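Local atomic coordinates of methionine gamma-lyase (Trichomonas vaginalis, PDB entry 1PFF), a protein that belongs to the Cys/Met metabolism family of pyridoxal-phosphate-dependent enzymes, and is a tetramer whose subunits have an aminotransferase-like fold around a largely parallel seven-stranded sheet. Residues K9-E14 with A124-T129; L97-I102 with E235-Q240. All coordinates share one frame; numbering follows the deposited sequence.

In the fold
Contact 1 and contact 2 lie beside the same central seven-stranded sheet, their centres about 16 Å apart, and they meet directly. T129, the last residue of 124-129, joins them: its OG1 lies 2.8 Å from Q240 O, probably a hydrogen bond, and its CG2 packs at 3.6 Å against I102 CD1. Along the chain the segments alternate, so 97-102 falls between the two halves of contact 1. Contact 1 ties the end of helix 2-11 to the short helix 125-128, while contact 2 brings helix 234-240 onto the loop before helix 102-109. The side chain of L10 is about 4 Å from a bound 1,2-ethanediol, probably from the crystallisation liquor.

Contact 1 (K9-E14 with A124-T129); sequences KLEHAE and ASPILT
E11 lays a buried carboxylate against the apolar ring of P126, with OE1 3.4 Å from P126 CG and no donor from 124-129 to hold it. The two side chains are roughly perpendicular. The E11 chain is bent at chi2 (-78°), which swings CD back to 3.7 Å from P126 CB. Its other oxygen, OE2, stands 3.6 Å from T129 O, two acceptors side by side that would repel without the donors around them. Each has its own: N130 ND2 for OE2, N121 ND2 for T129 O. N121 ND2 also bonds to OE1, N130 ND2 to P126 O, and H141 NE2 is a further partner of OE1. P126 CB also touches L10 CB, 3.8 Å away, one residue before E11. Beyond it L10 and I127 run alongside in the same sense, and meet through the methyls L10 CD2 and I127 CD1 at 4.1 Å. A water lies 2.7 Å from L10 O and may also bond weakly to P126 O, so any bridge between the backbones is uncertain. Each segment is shaped by its own turn. H12 takes a positive phi (57°) and ends the helix in a Schellman motif. In 124-129, S125 OG accepts from I127 N at 3.1 Å, an ST turn, while S125 O accepts from both L128 N and T129 N, forming a short, weakly bonded helical turn that includes P126. In the fold, E11 packs on V139 of strand 138-142 and C159 of strand 156-160, and P126 on H141; I127 meets L196 and K201 of the long helix 183-216, which places the contact between that helix and the antiparallel end of the central sheet.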
loop_
_atom_site.group_PDB
_atom_site.type_symbol
_atom_site.label_atom_id
_atom_site.label_comp_id
_atom_site.label_asym_id
_atom_site.label_seq_id
_atom_site.Cartn_x
_atom_site.Cartn_y
_atom_site.Cartn_z
ATOM N N LYS A 9 -13.511 -11.719 18.058
ATOM C CA LYS A 9 -14.941 -11.983 17.984
ATOM C C LYS A 9 -15.239 -13.290 17.232
ATOM O O LYS A 9 -16.125 -14.054 17.626
ATOM C CB LYS A 9 -15.690 -10.806 17.337
ATOM C CG LYS A 9 -15.776 -9.552 18.213
ATOM C CD LYS A 9 -16.653 -8.476 17.545
ATOM C CE LYS A 9 -16.674 -7.177 18.347
ATOM N NZ LYS A 9 -18.020 -6.506 18.257
ATOM N N LEU A 10 -14.494 -13.543 16.158
ATOM C CA LEU A 10 -14.673 -14.762 15.367
ATOM C C LEU A 10 -14.339 -16.024 16.159
ATOM O O LEU A 10 -14.987 -17.045 15.981
ATOM C CB LEU A 10 -13.819 -14.710 14.101
ATOM C CG LEU A 10 -14.403 -13.866 12.976
ATOM C CD1 LEU A 10 -13.314 -13.490 12.002
ATOM C CD2 LEU A 10 -15.524 -14.631 12.270
ATOM N N GLU A 11 -13.355 -15.938 17.057
ATOM C CA GLU A 11 -12.933 -17.101 17.847
ATOM C C GLU A 11 -13.510 -17.137 19.256
ATOM O O GLU A 11 -13.212 -18.065 20.024
ATOM C CB GLU A 11 -11.393 -17.213 17.905
ATOM C CG GLU A 11 -10.747 -17.625 16.587
ATOM C CD GLU A 11 -10.866 -19.119 16.275
ATOM O OE1 GLU A 11 -10.087 -19.602 15.437
ATOM O OE2 GLU A 11 -11.723 -19.829 16.850
ATOM N N HIS A 12 -14.355 -16.150 19.575
ATOM C CA HIS A 12 -14.916 -15.958 20.923
ATOM C C HIS A 12 -13.824 -15.802 21.984
ATOM O O HIS A 12 -13.979 -16.245 23.127
ATOM C CB HIS A 12 -15.897 -17.074 21.313
ATOM C CG HIS A 12 -16.779 -17.521 20.189
ATOM N ND1 HIS A 12 -16.923 -18.847 19.843
ATOM C CD2 HIS A 12 -17.552 -16.819 19.326
ATOM C CE1 HIS A 12 -17.760 -18.944 18.825
ATOM N NE2 HIS A 12 -18.146 -17.728 18.484
ATOM N N ALA A 13 -12.741 -15.143 21.590
ATOM C CA ALA A 13 -11.604 -14.887 22.471
ATOM C C ALA A 13 -11.752 -13.537 23.172
ATOM O O ALA A 13 -12.455 -12.647 22.683
ATOM C CB ALA A 13 -10.337 -14.908 21.665
ATOM N N GLU A 14 -11.071 -13.382 24.307
ATOM C CA GLU A 14 -10.965 -12.084 24.977
ATOM C C GLU A 14 -10.086 -11.127 24.178
ATOM O O GLU A 14 -10.351 -9.926 24.111
ATOM C CB GLU A 14 -10.364 -12.247 26.376
ATOM C CG GLU A 14 -11.222 -13.051 27.332
ATOM C CD GLU A 14 -10.674 -13.097 28.748
ATOM O OE1 GLU A 14 -9.756 -12.303 29.106
ATOM O OE2 GLU A 14 -11.188 -13.936 29.517
ATOM N N ALA A 124 -9.206 -25.483 9.544
ATOM C CA ALA A 124 -10.636 -25.362 9.854
ATOM C C ALA A 124 -11.123 -23.906 9.743
ATOM O O ALA A 124 -12.192 -23.647 9.158
ATOM C CB ALA A 124 -10.947 -25.933 11.254
ATOM N N SER A 125 -10.343 -22.972 10.306
ATOM C CA SER A 125 -10.688 -21.536 10.368
ATOM C C SER A 125 -11.748 -21.280 11.451
ATOM O O SER A 125 -12.454 -22.212 11.850
ATOM C CB SER A 125 -11.177 -21.015 9.004
ATOM O OG SER A 125 -12.593 -21.032 8.952
ATOM N N PRO A 126 -11.875 -20.029 11.913
ATOM C CA PRO A 126 -12.864 -19.671 12.945
ATOM C C PRO A 126 -14.300 -19.894 12.459
ATOM O O PRO A 126 -15.202 -19.999 13.288
ATOM C CB PRO A 126 -12.622 -18.173 13.164
ATOM C CG PRO A 126 -11.223 -17.935 12.647
ATOM C CD PRO A 126 -11.112 -18.848 11.460
ATOM N N ILE A 127 -14.493 -19.990 11.143
ATOM C CA ILE A 127 -15.808 -20.291 10.558
ATOM C C ILE A 127 -16.296 -21.711 10.893
ATOM O O ILE A 127 -17.491 -21.922 11.089
ATOM C CB ILE A 127 -15.810 -20.052 9.005
ATOM C CG1 ILE A 127 -15.355 -18.631 8.648
ATOM C CG2 ILE A 127 -17.197 -20.334 8.381
ATOM C CD1 ILE A 127 -16.135 -17.498 9.370
ATOM N N LEU A 128 -15.376 -22.673 10.995
ATOM C CA LEU A 128 -15.776 -24.075 11.122
ATOM C C LEU A 128 -15.572 -24.685 12.504
ATOM O O LEU A 128 -16.343 -25.549 12.917
ATOM C CB LEU A 128 -15.067 -24.921 10.069
ATOM C CG LEU A 128 -15.297 -24.529 8.605
ATOM C CD1 LEU A 128 -14.642 -25.564 7.679
ATOM C CD2 LEU A 128 -16.774 -24.316 8.268
ATOM N N THR A 129 -14.524 -24.242 13.197
ATOM C CA THR A 129 -14.195 -24.729 14.539
ATOM C C THR A 129 -13.784 -23.566 15.430
ATOM O O THR A 129 -13.037 -22.684 15.007
ATOM C CB THR A 129 -13.042 -25.770 14.450
ATOM O OG1 THR A 129 -13.500 -26.902 13.699
ATOM C CG2 THR A 129 -12.695 -26.372 15.836
HETATM O O HOH W 1 -17.157 -17.542 14.446
#

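Contact 2 (L97-I102 with E235-Q240); sequences LKVIDI and EIAKKQ
The flat amide of Q240 is wedged between aliphatic groups, with I102 CD1 over one face, 3.8 Å from Q240 CD, and on the other face I236 CG2 and, nearer the nitrogen, V99 CG1. Both ends of its edge are bonded to the backbone of 97-102: NE2 donates to I100 O at 2.7 Å, nearly straight (165°) and close to the amide plane, and OE1 accepts I102 N at 2.9 Å on a lone pair. These two bonds fix the rotation of the amide and tell its nitrogen from its oxygen. The second flat group is the carboxylate of D101, whose side chain runs roughly perpendicular to that of K239. K239 NZ meets OD1 at 2.8 Å on the syn side, 23° out of the carboxylate plane, in a salt bridge. D101 is the N-cap of helix 102-109, its OD2 accepting from D104 N; OD2 also takes two waters, of which one also donates to Q240 OE1 and the other accepts from K239 NZ. On the V99 face of the amide, V99 and I236 overlap while heading opposite ways, V99 CG1 touching I236 CG2 at 3.5 Å, and V99 CG2 approaches A237 CB at 4.2 Å. The chemistry thus divides by burial: the buried glutamine pairs with a loop carbonyl (I100 O) and the first N-H of the following helix (I102 N), much as a parallel strand would, while at the more open side the lysine, waters and helix N-terminus would all favour a negatively charged D101.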
loop_
_atom_site.group_PDB
_atom_site.type_symbol
_atom_site.label_atom_id
_atom_site.label_comp_id
_atom_site.label_asym_id
_atom_site.label_seq_id
_atom_site.Cartn_x
_atom_site.Cartn_y
_atom_site.Cartn_z
ATOM N N LEU A 97 -4.909 -35.560 7.180
ATOM C CA LEU A 97 -6.127 -34.983 7.767
ATOM C C LEU A 97 -6.595 -35.767 8.992
ATOM O O LEU A 97 -7.795 -35.915 9.240
ATOM C CB LEU A 97 -7.253 -34.891 6.717
ATOM C CG LEU A 97 -7.285 -33.878 5.553
ATOM C CD1 LEU A 97 -7.180 -32.432 6.043
ATOM C CD2 LEU A 97 -6.226 -34.166 4.498
ATOM N N LYS A 98 -5.633 -36.286 9.747
ATOM C CA LYS A 98 -5.952 -36.932 11.014
ATOM C C LYS A 98 -6.759 -35.977 11.885
ATOM O O LYS A 98 -6.434 -34.785 11.991
ATOM C CB LYS A 98 -4.678 -37.352 11.729
ATOM C CG LYS A 98 -4.927 -38.216 12.969
ATOM C CD LYS A 98 -3.597 -38.612 13.598
ATOM C CE LYS A 98 -3.125 -37.550 14.603
ATOM N NZ LYS A 98 -1.749 -37.886 15.080
ATOM N N VAL A 99 -7.807 -36.501 12.514
ATOM C CA VAL A 99 -8.673 -35.678 13.354
ATOM C C VAL A 99 -8.386 -35.921 14.836
ATOM O O VAL A 99 -8.378 -37.064 15.294
ATOM C CB VAL A 99 -10.175 -35.951 13.056
ATOM C CG1 VAL A 99 -11.057 -35.166 14.013
ATOM C CG2 VAL A 99 -10.514 -35.614 11.593
ATOM N N ILE A 100 -8.137 -34.850 15.579
ATOM C CA ILE A 100 -7.929 -34.962 17.022
ATOM C C ILE A 100 -9.134 -34.377 17.762
ATOM O O ILE A 100 -9.574 -33.254 17.464
ATOM C CB ILE A 100 -6.608 -34.266 17.441
ATOM C CG1 ILE A 100 -5.419 -34.950 16.750
ATOM C CG2 ILE A 100 -6.443 -34.275 18.974
ATOM C CD1 ILE A 100 -4.142 -34.066 16.644
ATOM N N ASP A 101 -9.658 -35.146 18.718
ATOM C CA ASP A 101 -10.774 -34.707 19.539
ATOM C C ASP A 101 -10.326 -33.581 20.483
ATOM O O ASP A 101 -9.643 -33.829 21.486
ATOM C CB ASP A 101 -11.345 -35.900 20.318
ATOM C CG ASP A 101 -12.655 -35.581 20.998
ATOM O OD1 ASP A 101 -13.493 -36.497 21.101
ATOM O OD2 ASP A 101 -12.936 -34.463 21.481
ATOM N N ILE A 102 -10.709 -32.346 20.150
ATOM C CA ILE A 102 -10.255 -31.165 20.901
ATOM C C ILE A 102 -10.733 -31.213 22.352
ATOM O O ILE A 102 -9.934 -31.068 23.282
ATOM C CB ILE A 102 -10.720 -29.843 20.211
ATOM C CG1 ILE A 102 -10.092 -29.695 18.811
ATOM C CG2 ILE A 102 -10.396 -28.638 21.086
ATOM C CD1 ILE A 102 -10.756 -28.595 17.950
ATOM N N GLU A 235 -16.550 -39.063 12.958
ATOM C CA GLU A 235 -17.484 -38.792 14.049
ATOM C C GLU A 235 -16.996 -37.691 14.992
ATOM O O GLU A 235 -17.785 -36.872 15.462
ATOM C CB GLU A 235 -17.834 -40.082 14.792
ATOM C CG GLU A 235 -18.582 -41.045 13.873
ATOM C CD GLU A 235 -18.551 -42.487 14.336
ATOM O OE1 GLU A 235 -18.075 -42.758 15.466
ATOM O OE2 GLU A 235 -19.022 -43.348 13.560
ATOM N N ILE A 236 -15.689 -37.643 15.223
ATOM C CA ILE A 236 -15.108 -36.549 15.989
ATOM C C ILE A 236 -15.241 -35.232 15.226
ATOM O O ILE A 236 -15.615 -34.215 15.802
ATOM C CB ILE A 236 -13.633 -36.823 16.328
ATOM C CG1 ILE A 236 -13.523 -37.970 17.345
ATOM C CG2 ILE A 236 -12.993 -35.559 16.883
ATOM C CD1 ILE A 236 -12.114 -38.510 17.510
ATOM N N ALA A 237 -14.937 -35.263 13.935
ATOM C CA ALA A 237 -15.004 -34.070 13.103
ATOM C C ALA A 237 -16.428 -33.510 13.113
ATOM O O ALA A 237 -16.616 -32.308 13.223
ATOM C CB ALA A 237 -14.544 -34.381 11.680
ATOM N N LYS A 238 -17.420 -34.399 13.039
ATOM C CA LYS A 238 -18.839 -34.021 13.045
ATOM C C LYS A 238 -19.258 -33.219 14.281
ATOM O O LYS A 238 -20.125 -32.343 14.198
ATOM C CB LYS A 238 -19.715 -35.279 12.938
ATOM C CG LYS A 238 -21.111 -35.024 12.418
ATOM C CD LYS A 238 -22.105 -36.144 12.784
ATOM C CE LYS A 238 -21.677 -37.487 12.222
ATOM N NZ LYS A 238 -22.838 -38.323 11.803
ATOM N N LYS A 239 -18.664 -33.524 15.428
ATOM C CA LYS A 239 -19.020 -32.810 16.645
ATOM C C LYS A 239 -18.269 -31.491 16.861
ATOM O O LYS A 239 -18.754 -30.640 17.604
ATOM C CB LYS A 239 -18.927 -33.714 17.875
ATOM C CG LYS A 239 -17.548 -34.187 18.235
ATOM C CD LYS A 239 -17.613 -35.058 19.497
ATOM C CE LYS A 239 -16.243 -35.242 20.094
ATOM N NZ LYS A 239 -16.283 -36.190 21.239
ATOM N N GLN A 240 -17.122 -31.314 16.194
ATOM C CA GLN A 240 -16.312 -30.104 16.387
ATOM C C GLN A 240 -16.106 -29.221 15.151
ATOM O O GLN A 240 -15.446 -28.181 15.244
ATOM C CB GLN A 240 -14.952 -30.436 17.046
ATOM C CG GLN A 240 -13.951 -31.205 16.160
ATOM C CD GLN A 240 -12.737 -31.731 16.934
ATOM O OE1 GLN A 240 -12.811 -31.962 18.146
ATOM N NE2 GLN A 240 -11.625 -31.922 16.232
HETATM O O HOH W 2 -14.084 -32.256 20.465
HETATM O O HOH W 3 -14.938 -35.207 23.372
#